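Local coordinates for ATP-dependent Clp protease adapter protein ClpS 2 (Agrobacterium tumefaciens, PDB 4YJM), which recognises N-degrons as an N-end rule adaptor and probably delivers the proteins bearing them to the ClpAP protease by binding the N-terminal domain of ClpA, at residues 23-29 against 96-102; 33-39 against 91-95; 44-48 against 80-84. All blocks are in the same frame, centred on the assembly; numbering follows the deposited sequence.

Contact 1 of 3, residues 23-29 against 96-102; sequences LYKVMLL and MFTTEPE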
loop_
_atom_site.group_PDB
_atom_site.type_symbol
_atom_site.label_atom_id
_atom_site.label_comp_id
_atom_site.label_asym_id
_atom_site.label_seq_id
_atom_site.Cartn_x
_atom_site.Cartn_y
_atom_site.Cartn_z
ATOM N N LEU A 23 -8.746 -11.045 -8.789
ATOM C CA LEU A 23 -7.618 -10.449 -8.091
ATOM C C LEU A 23 -7.965 -9.071 -7.564
ATOM O O LEU A 23 -8.896 -8.416 -8.068
ATOM C CB LEU A 23 -6.404 -10.370 -9.021
ATOM C CG LEU A 23 -5.901 -11.708 -9.571
ATOM C CD1 LEU A 23 -4.621 -11.435 -10.339
ATOM C CD2 LEU A 23 -5.638 -12.700 -8.472
ATOM N N TYR A 24 -7.242 -8.657 -6.523
ATOM C CA TYR A 24 -7.493 -7.410 -5.804
ATOM C C TYR A 24 -6.251 -6.528 -5.811
ATOM O O TYR A 24 -5.132 -6.981 -5.556
ATOM C CB TYR A 24 -7.937 -7.688 -4.357
ATOM C CG TYR A 24 -9.401 -7.996 -4.254
ATOM C CD1 TYR A 24 -9.933 -9.137 -4.836
ATOM C CD2 TYR A 24 -10.275 -7.129 -3.606
ATOM C CE1 TYR A 24 -11.300 -9.407 -4.796
ATOM C CE2 TYR A 24 -11.648 -7.404 -3.536
ATOM C CZ TYR A 24 -12.146 -8.565 -4.130
ATOM O OH TYR A 24 -13.501 -8.871 -4.084
ATOM N N LYS A 25 -6.460 -5.268 -6.143
ATOM C CA LYS A 25 -5.398 -4.269 -6.047
ATOM C C LYS A 25 -5.180 -3.917 -4.588
ATOM O O LYS A 25 -6.143 -3.755 -3.841
ATOM C CB LYS A 25 -5.781 -3.009 -6.819
ATOM C CG LYS A 25 -6.070 -3.234 -8.280
ATOM C CD LYS A 25 -6.421 -1.946 -9.019
ATOM C CE LYS A 25 -7.760 -1.451 -8.617
ATOM N NZ LYS A 25 -8.282 -0.386 -9.525
ATOM N N VAL A 26 -3.932 -3.811 -4.176
ATOM C CA VAL A 26 -3.616 -3.126 -2.926
ATOM C C VAL A 26 -3.226 -1.686 -3.269
ATOM O O VAL A 26 -2.312 -1.477 -4.066
ATOM C CB VAL A 26 -2.463 -3.838 -2.166
ATOM C CG1 VAL A 26 -2.128 -3.086 -0.886
ATOM C CG2 VAL A 26 -2.844 -5.277 -1.880
ATOM N N MET A 27 -3.916 -0.729 -2.664
ATOM C CA MET A 27 -3.754 0.704 -2.927
ATOM C C MET A 27 -3.105 1.358 -1.732
ATOM O O MET A 27 -3.540 1.152 -0.626
ATOM C CB MET A 27 -5.112 1.418 -3.168
ATOM C CG MET A 27 -6.043 0.762 -4.196
ATOM S SD MET A 27 -5.262 0.740 -5.787
ATOM C CE MET A 27 -5.404 2.482 -6.273
ATOM N N LEU A 28 -2.091 2.168 -1.971
ATOM C CA LEU A 28 -1.622 3.163 -1.005
ATOM C C LEU A 28 -2.390 4.477 -1.159
ATOM O O LEU A 28 -2.483 5.027 -2.276
ATOM C CB LEU A 28 -0.122 3.409 -1.217
ATOM C CG LEU A 28 0.427 4.634 -0.473
ATOM C CD1 LEU A 28 0.484 4.354 1.035
ATOM C CD2 LEU A 28 1.780 5.035 -1.023
ATOM N N LEU A 29 -2.887 5.032 -0.046
ATOM C CA LEU A 29 -3.586 6.323 -0.060
ATOM C C LEU A 29 -2.669 7.470 0.335
ATOM O O LEU A 29 -1.800 7.312 1.181
ATOM C CB LEU A 29 -4.796 6.336 0.889
ATOM C CG LEU A 29 -5.835 5.223 0.744
ATOM C CD1 LEU A 29 -7.042 5.564 1.639
ATOM C CD2 LEU A 29 -6.286 5.063 -0.702
ATOM N N MET A 96 -2.612 4.631 5.352
ATOM C CA MET A 96 -3.673 3.694 4.990
ATOM C C MET A 96 -3.452 2.981 3.666
ATOM O O MET A 96 -3.199 3.624 2.629
ATOM C CB MET A 96 -5.012 4.462 4.920
ATOM C CG MET A 96 -6.220 3.589 4.544
ATOM S SD MET A 96 -6.608 2.352 5.795
ATOM C CE MET A 96 -6.829 3.407 7.199
ATOM N N PHE A 97 -3.519 1.645 3.714
ATOM C CA PHE A 97 -3.565 0.798 2.529
ATOM C C PHE A 97 -4.948 0.158 2.440
ATOM O O PHE A 97 -5.491 -0.248 3.463
ATOM C CB PHE A 97 -2.519 -0.278 2.563
ATOM C CG PHE A 97 -1.112 0.233 2.489
ATOM C CD1 PHE A 97 -0.374 0.050 1.344
ATOM C CD2 PHE A 97 -0.515 0.863 3.589
ATOM C CE1 PHE A 97 0.941 0.503 1.278
ATOM C CE2 PHE A 97 0.791 1.300 3.530
ATOM C CZ PHE A 97 1.511 1.128 2.391
ATOM N N THR A 98 -5.513 0.093 1.231
ATOM C CA THR A 98 -6.859 -0.468 1.040
ATOM C C THR A 98 -6.804 -1.548 -0.039
ATOM O O THR A 98 -5.799 -1.683 -0.725
ATOM C CB THR A 98 -7.881 0.619 0.622
ATOM O OG1 THR A 98 -7.514 1.116 -0.672
ATOM C CG2 THR A 98 -7.861 1.785 1.558
ATOM N N THR A 99 -7.876 -2.317 -0.212
ATOM C CA THR A 99 -7.974 -3.197 -1.372
ATOM C C THR A 99 -9.173 -2.826 -2.222
ATOM O O THR A 99 -10.156 -2.274 -1.745
ATOM C CB THR A 99 -8.114 -4.677 -0.982
ATOM O OG1 THR A 99 -9.393 -4.900 -0.380
ATOM C CG2 THR A 99 -7.017 -5.109 -0.008
ATOM N N GLU A 100 -9.089 -3.144 -3.502
ATOM C CA GLU A 100 -10.231 -3.015 -4.365
ATOM C C GLU A 100 -10.128 -4.034 -5.466
ATOM O O GLU A 100 -9.049 -4.390 -5.924
ATOM C CB GLU A 100 -10.383 -1.590 -4.932
ATOM C CG GLU A 100 -9.393 -1.161 -5.913
ATOM C CD GLU A 100 -9.620 0.300 -6.354
ATOM O OE1 GLU A 100 -9.668 1.202 -5.485
ATOM O OE2 GLU A 100 -9.760 0.517 -7.579
ATOM N N PRO A 101 -11.283 -4.503 -5.910
ATOM C CA PRO A 101 -11.255 -5.547 -6.915
ATOM C C PRO A 101 -10.732 -4.974 -8.233
ATOM O O PRO A 101 -10.992 -3.805 -8.525
ATOM C CB PRO A 101 -12.740 -5.976 -7.005
ATOM C CG PRO A 101 -13.521 -4.861 -6.425
ATOM C CD PRO A 101 -12.637 -4.225 -5.411
ATOM N N GLU A 102 -9.994 -5.761 -9.012
ATOM C CA GLU A 102 -9.541 -5.277 -10.328
ATOM C C GLU A 102 -10.637 -5.460 -11.372
ATOM O O GLU A 102 -11.798 -5.709 -11.034
ATOM C CB GLU A 102 -8.232 -5.962 -10.785
ATOM C CG GLU A 102 -8.323 -7.379 -11.326
ATOM C CD GLU A 102 -7.096 -7.790 -12.181
ATOM O OE1 GLU A 102 -6.287 -6.916 -12.592
ATOM O OE2 GLU A 102 -6.948 -9.001 -12.447
HETATM O O HOH W 1 -8.927 -10.334 -11.666
HETATM O O HOH W 2 -2.259 7.277 3.835
#
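Strands 23-29 and 97-101 pair antiparallel, with Lys25 facing Glu100 and Met27 facing Thr98 as hydrogen-bonded pairs. Each of these pairs makes two backbone bonds. Met27 N to Thr98 O is nearly straight, at 2.9 Å and 175°. Glu102 N to Leu23 O and Leu29 N to Met96 O continue the ladder at its two ends. Beyond the latter, a water joins Leu29 O to Met96 N.

The charged pair lies on the face that carries Met27 and Thr98. Lys25 NZ reaches Glu100 OE2 at 2.6 Å and meets it from above the carboxylate plane. The lysine chain bends at chi3 (-71°), which turns its amine toward the acid.

Apolar contacts lie on the other face. Pro101 CA sits over one face of the Tyr24 ring, 3.9 Å from its centroid, a CH-pi contact. Leu28 CD1 lies over one face of the Phe97 ring, toward its rim, in a second CH-pi contact, with CD1 3.6 Å from CZ.

At the strand end, Leu29 CD1 rests on Met96 CG at 3.6 Å and also touches Thr98 CG2.

Strand 66-73 bonds to the other side of strand 23-29, which is therefore the central strand. The chemistry differs between the two faces: Val26, Leu28 and Phe97 are buried toward the helices, whereas the Lys25-Glu100 salt bridge, whose two residues are partly exposed, shares its face with the buried Met27.

Contact 2 of 3, residues 33-39 against 91-95; sequences YTPREFV and AGFPL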
loop_
_atom_site.group_PDB
_atom_site.type_symbol
_atom_site.label_atom_id
_atom_site.label_comp_id
_atom_site.label_asym_id
_atom_site.label_seq_id
_atom_site.Cartn_x
_atom_site.Cartn_y
_atom_site.Cartn_z
ATOM N N TYR A 33 0.643 13.447 6.606
ATOM C CA TYR A 33 1.184 13.354 7.972
ATOM C C TYR A 33 2.184 12.228 8.160
ATOM O O TYR A 33 3.031 12.291 9.044
ATOM C CB TYR A 33 0.044 13.188 8.980
ATOM C CG TYR A 33 -0.762 14.446 9.143
ATOM C CD1 TYR A 33 -0.268 15.517 9.880
ATOM C CD2 TYR A 33 -2.005 14.578 8.545
ATOM C CE1 TYR A 33 -0.993 16.678 10.018
ATOM C CE2 TYR A 33 -2.739 15.738 8.683
ATOM C CZ TYR A 33 -2.227 16.783 9.419
ATOM O OH TYR A 33 -2.953 17.940 9.556
ATOM N N THR A 34 2.097 11.199 7.339
ATOM C CA THR A 34 3.021 10.087 7.485
ATOM C C THR A 34 4.339 10.454 6.826
ATOM O O THR A 34 4.354 10.808 5.649
ATOM C CB THR A 34 2.455 8.785 6.847
ATOM O OG1 THR A 34 1.113 8.529 7.319
ATOM C CG2 THR A 34 3.353 7.603 7.196
ATOM N N PRO A 35 5.466 10.323 7.551
ATOM C CA PRO A 35 6.725 10.686 6.889
ATOM C C PRO A 35 7.066 9.813 5.690
ATOM O O PRO A 35 6.887 8.595 5.712
ATOM C CB PRO A 35 7.782 10.507 7.994
ATOM C CG PRO A 35 7.028 10.512 9.270
ATOM C CD PRO A 35 5.664 9.963 8.966
ATOM N N ARG A 36 7.595 10.467 4.662
ATOM C CA ARG A 36 7.977 9.827 3.415
ATOM C C ARG A 36 8.904 8.629 3.677
ATOM O O ARG A 36 8.743 7.564 3.094
ATOM C CB ARG A 36 8.652 10.874 2.518
ATOM C CG ARG A 36 9.130 10.396 1.153
ATOM C CD ARG A 36 9.521 11.572 0.244
ATOM N NE ARG A 36 8.445 12.559 0.135
ATOM C CZ ARG A 36 8.411 13.732 0.763
ATOM N NH1 ARG A 36 9.403 14.113 1.560
ATOM N NH2 ARG A 36 7.375 14.537 0.587
ATOM N N GLU A 37 9.864 8.805 4.568
ATOM C CA GLU A 37 10.855 7.774 4.816
ATOM C C GLU A 37 10.255 6.587 5.574
ATOM O O GLU A 37 10.746 5.469 5.444
ATOM C CB GLU A 37 12.048 8.353 5.573
ATOM C CG GLU A 37 12.916 9.257 4.721
ATOM C CD GLU A 37 13.349 8.593 3.429
ATOM O OE1 GLU A 37 13.543 7.358 3.425
ATOM O OE2 GLU A 37 13.478 9.305 2.412
ATOM N N PHE A 38 9.202 6.833 6.353
ATOM C CA PHE A 38 8.474 5.747 7.015
ATOM C C PHE A 38 7.741 4.920 5.983
ATOM O O PHE A 38 7.775 3.694 6.038
ATOM C CB PHE A 38 7.474 6.266 8.059
ATOM C CG PHE A 38 6.782 5.160 8.844
ATOM C CD1 PHE A 38 7.462 4.447 9.839
ATOM C CD2 PHE A 38 5.465 4.838 8.595
ATOM C CE1 PHE A 38 6.816 3.421 10.557
ATOM C CE2 PHE A 38 4.828 3.815 9.291
ATOM C CZ PHE A 38 5.495 3.116 10.268
ATOM N N VAL A 39 7.075 5.574 5.031
ATOM C CA VAL A 39 6.335 4.815 3.999
ATOM C C VAL A 39 7.289 3.962 3.192
ATOM O O VAL A 39 6.959 2.826 2.846
ATOM C CB VAL A 39 5.516 5.743 3.047
ATOM C CG1 VAL A 39 4.711 4.955 2.009
ATOM C CG2 VAL A 39 4.572 6.585 3.850
ATOM N N ALA A 91 2.098 3.469 15.017
ATOM C CA ALA A 91 3.084 4.543 15.139
ATOM C C ALA A 91 2.417 5.905 15.314
ATOM O O ALA A 91 3.097 6.904 15.509
ATOM C CB ALA A 91 3.981 4.569 13.911
ATOM N N GLY A 92 1.092 5.952 15.217
ATOM C CA GLY A 92 0.369 7.201 15.396
ATOM C C GLY A 92 0.233 7.992 14.111
ATOM O O GLY A 92 -0.021 9.186 14.153
ATOM N N PHE A 93 0.417 7.330 12.970
ATOM C CA PHE A 93 0.263 7.954 11.660
ATOM C C PHE A 93 -1.046 7.518 11.006
ATOM O O PHE A 93 -1.549 6.428 11.305
ATOM C CB PHE A 93 1.405 7.578 10.733
ATOM C CG PHE A 93 2.753 7.985 11.228
ATOM C CD1 PHE A 93 2.985 9.255 11.729
ATOM C CD2 PHE A 93 3.796 7.084 11.186
ATOM C CE1 PHE A 93 4.258 9.615 12.190
ATOM C CE2 PHE A 93 5.060 7.433 11.626
ATOM C CZ PHE A 93 5.291 8.701 12.133
ATOM N N PRO A 94 -1.585 8.353 10.092
ATOM C CA PRO A 94 -2.827 8.026 9.380
ATOM C C PRO A 94 -2.615 7.135 8.157
ATOM O O PRO A 94 -3.583 6.877 7.452
ATOM C CB PRO A 94 -3.356 9.410 8.971
ATOM C CG PRO A 94 -2.140 10.214 8.749
ATOM C CD PRO A 94 -1.141 9.733 9.797
ATOM N N LEU A 95 -1.382 6.679 7.921
ATOM C CA LEU A 95 -1.065 5.795 6.792
ATOM C C LEU A 95 -2.106 4.702 6.571
ATOM O O LEU A 95 -2.430 3.930 7.475
ATOM C CB LEU A 95 0.311 5.134 7.013
ATOM C CG LEU A 95 0.793 4.199 5.905
ATOM C CD1 LEU A 95 1.020 4.981 4.609
ATOM C CD2 LEU A 95 2.058 3.556 6.371
#
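Phe93 is packed between the loop before helix 36-47 and the first turn of that helix. Pro35 CD lies over one face of its ring, 3.6 Å from the centroid, in a CH-pi contact. The nearest ring atom is Phe93 CZ, 3.4 Å from Pro35 CD. Phe93 also turns an edge toward the face of Phe38. The ring planes stand at 61° and the centroids are 5.2 Å apart, so this is an edge-to-face pair. Phe38 has CG anti to its backbone N (chi1 -175°), which swings the ring off the helix toward Phe93.

Leu95 closes the inner part of the contact. Its two methyls divide the work: CD2 meets the edge of the Phe38 ring, and CD1 touches Val39 CG2 at 4.0 Å. Thr34 lies across Leu95 at about a right angle. Its OG1 is 3.5 Å from Leu95 CB and 3.6 Å from Phe93 CB.

The outer side is looser. Tyr33 meets Pro94 through CB alone, 3.7 Å from Pro94 CG, while its ring leads away from the contact. Ala91 CB is 4.2 Å from Phe38 CZ.

Asp31 OD1 accepts bonds from the backbone N atoms of Tyr33 and Thr34. As in other ClpS proteins, this loop and helix start probably border the N-degron pocket. Pro35 is the N-cap residue of helix 36-47, and Gly92 ends helix 74-91 in a Schellman motif. The contact thus joins the start of one helix to the turn between the other and strand 97-101. Helix 51-64 packs on Val39 through Met58.

Contact 3 of 3, residues 44-48 against 80-84; sequences KAVFR and KAKEA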
loop_
_atom_site.group_PDB
_atom_site.type_symbol
_atom_site.label_atom_id
_atom_site.label_comp_id
_atom_site.label_asym_id
_atom_site.label_seq_id
_atom_site.Cartn_x
_atom_site.Cartn_y
_atom_site.Cartn_z
ATOM N N LYS A 44 9.004 -1.464 1.721
ATOM C CA LYS A 44 10.074 -2.431 1.615
ATOM C C LYS A 44 9.736 -3.695 2.446
ATOM O O LYS A 44 9.916 -4.835 1.979
ATOM C CB LYS A 44 11.410 -1.816 2.069
ATOM C CG LYS A 44 12.618 -2.756 1.976
ATOM C CD LYS A 44 12.875 -3.208 0.536
ATOM C CE LYS A 44 14.226 -3.888 0.392
ATOM N NZ LYS A 44 14.593 -4.103 -1.036
ATOM N N ALA A 45 9.295 -3.498 3.681
ATOM C CA ALA A 45 9.121 -4.630 4.609
ATOM C C ALA A 45 7.962 -5.544 4.184
ATOM O O ALA A 45 8.078 -6.751 4.245
ATOM C CB ALA A 45 8.876 -4.134 6.021
ATOM N N VAL A 46 6.852 -4.937 3.799
ATOM C CA VAL A 46 5.588 -5.654 3.539
ATOM C C VAL A 46 5.514 -6.114 2.081
ATOM O O VAL A 46 5.042 -7.212 1.818
ATOM C CB VAL A 46 4.386 -4.792 3.899
ATOM C CG1 VAL A 46 3.043 -5.521 3.578
ATOM C CG2 VAL A 46 4.431 -4.416 5.420
ATOM N N PHE A 47 6.019 -5.309 1.149
ATOM C CA PHE A 47 5.840 -5.602 -0.283
ATOM C C PHE A 47 7.151 -5.839 -1.031
ATOM O O PHE A 47 7.146 -6.042 -2.249
ATOM C CB PHE A 47 5.051 -4.463 -0.952
ATOM C CG PHE A 47 3.728 -4.210 -0.348
ATOM C CD1 PHE A 47 2.637 -4.980 -0.705
ATOM C CD2 PHE A 47 3.552 -3.198 0.569
ATOM C CE1 PHE A 47 1.432 -4.749 -0.179
ATOM C CE2 PHE A 47 2.316 -2.965 1.128
ATOM C CZ PHE A 47 1.241 -3.725 0.743
ATOM N N ARG A 48 8.273 -5.832 -0.322
ATOM C CA ARG A 48 9.575 -6.080 -0.914
ATOM C C ARG A 48 9.907 -5.035 -1.995
ATOM O O ARG A 48 10.700 -5.299 -2.891
ATOM C CB ARG A 48 9.631 -7.510 -1.482
ATOM C CG ARG A 48 9.352 -8.601 -0.422
ATOM C CD ARG A 48 9.378 -10.015 -1.004
ATOM N NE ARG A 48 10.667 -10.340 -1.608
ATOM C CZ ARG A 48 10.870 -11.339 -2.459
ATOM N NH1 ARG A 48 9.868 -12.127 -2.824
ATOM N NH2 ARG A 48 12.082 -11.546 -2.954
ATOM N N LYS A 80 -1.911 -8.202 3.529
ATOM C CA LYS A 80 -0.879 -7.177 3.369
ATOM C C LYS A 80 -1.356 -5.747 3.565
ATOM O O LYS A 80 -0.624 -4.970 4.143
ATOM C CB LYS A 80 -0.241 -7.283 2.008
ATOM C CG LYS A 80 0.661 -8.537 1.901
ATOM C CD LYS A 80 1.359 -8.625 0.555
ATOM C CE LYS A 80 2.299 -9.823 0.470
ATOM N NZ LYS A 80 3.274 -9.855 1.599
ATOM N N ALA A 81 -2.538 -5.382 3.062
ATOM C CA ALA A 81 -3.068 -4.056 3.302
ATOM C C ALA A 81 -3.186 -3.830 4.797
ATOM O O ALA A 81 -2.833 -2.756 5.307
ATOM C CB ALA A 81 -4.420 -3.847 2.595
ATOM N N LYS A 82 -3.652 -4.841 5.527
ATOM C CA LYS A 82 -3.838 -4.652 6.962
ATOM C C LYS A 82 -2.486 -4.590 7.716
ATOM O O LYS A 82 -2.334 -3.796 8.629
ATOM C CB LYS A 82 -4.694 -5.749 7.556
ATOM C CG LYS A 82 -4.771 -5.713 9.107
ATOM C CD LYS A 82 -5.966 -6.461 9.645
ATOM C CE LYS A 82 -6.118 -6.263 11.158
ATOM N NZ LYS A 82 -4.987 -6.868 11.897
ATOM N N GLU A 83 -1.506 -5.409 7.337
ATOM C CA GLU A 83 -0.199 -5.369 8.021
ATOM C C GLU A 83 0.472 -4.028 7.808
ATOM O O GLU A 83 1.040 -3.448 8.757
ATOM C CB GLU A 83 0.731 -6.502 7.535
ATOM C CG GLU A 83 0.300 -7.863 8.054
ATOM C CD GLU A 83 1.214 -8.999 7.561
ATOM O OE1 GLU A 83 2.101 -8.719 6.732
ATOM O OE2 GLU A 83 1.028 -10.151 7.997
ATOM N N ALA A 84 0.391 -3.521 6.580
ATOM C CA ALA A 84 1.057 -2.266 6.241
ATOM C C ALA A 84 0.350 -1.080 6.922
ATOM O O ALA A 84 0.975 -0.179 7.484
ATOM C CB ALA A 84 1.090 -2.085 4.757
#
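Two helices of the ClpS fold meet here, the C-terminal end of helix 36-47 and the middle of helix 74-91. Val46 and Phe47 of the first helix meet Lys80 and Ala84, which are one turn apart on the second. The closest CA atoms are those of Val46 and Ala84, 6.3 Å apart.

Val46 points at the other helix and uses both methyls. CG1 meets both residues: it is 3.8 Å from the backbone O of Lys80, 4.0 Å from Lys80 CB and 4.1 Å from Ala84 CB. CG2 meets Ala84 alone, 4.1 Å from its CA. The valine torsion, with CG1 anti to the backbone N (chi1 178°), aims both methyls at the second helix.

The Phe47 ring swings in beside Val46. Its CE1 is 3.7 Å from Lys80 CB, and its CE2 is 3.9 Å from Ala84 CB. The ring therefore spans the two residues. On one of its faces it carries CG1 of its own neighbour, Val46.

Lys80 runs past Val46 and Phe47 in the opposite direction. Its chain is extended up to CE and bends at chi4 (-53°). The bend brings NZ to Val46 O at 3.2 Å, almost in line with the carbonyl bond (C=O...N angle 167°). The acceptor belongs to the last turn of its helix, and the C-terminal end of the helix dipole would probably favour an ammonium group there.

Phe47 also packs on Val69 and Val70 of strand 66-73, and Ala81 and Ala84 touch Phe97 of strand 97-101. Such packing is typical of an alpha/beta sandwich, in which helices cover one face of an antiparallel sheet and share its apolar core.

Parts of all three contacts border one core between sheet and helices. Contact 1 pairs two of the three strands, and contacts 2 and 3 use opposite ends of helix 36-47. Contacts 1 and 3 have centres about 12 Å apart. They touch where Phe97 CD2 packs on Ala84 CB at 3.6 Å and where Val26 CG1 meets Phe47 CZ at 3.8 Å. Contacts 1 and 2 are about 18 Å apart between their centres, yet Leu28 CD1 reaches Leu95 CD1 at 3.7 Å. Contacts 2 and 3 touch through Leu95 CD2 and Ala84 O, at 4.0 Å. No N-degron is bound in this apo structure; of the three, contact 2 probably lies closest to its pocket, as in other ClpS proteins.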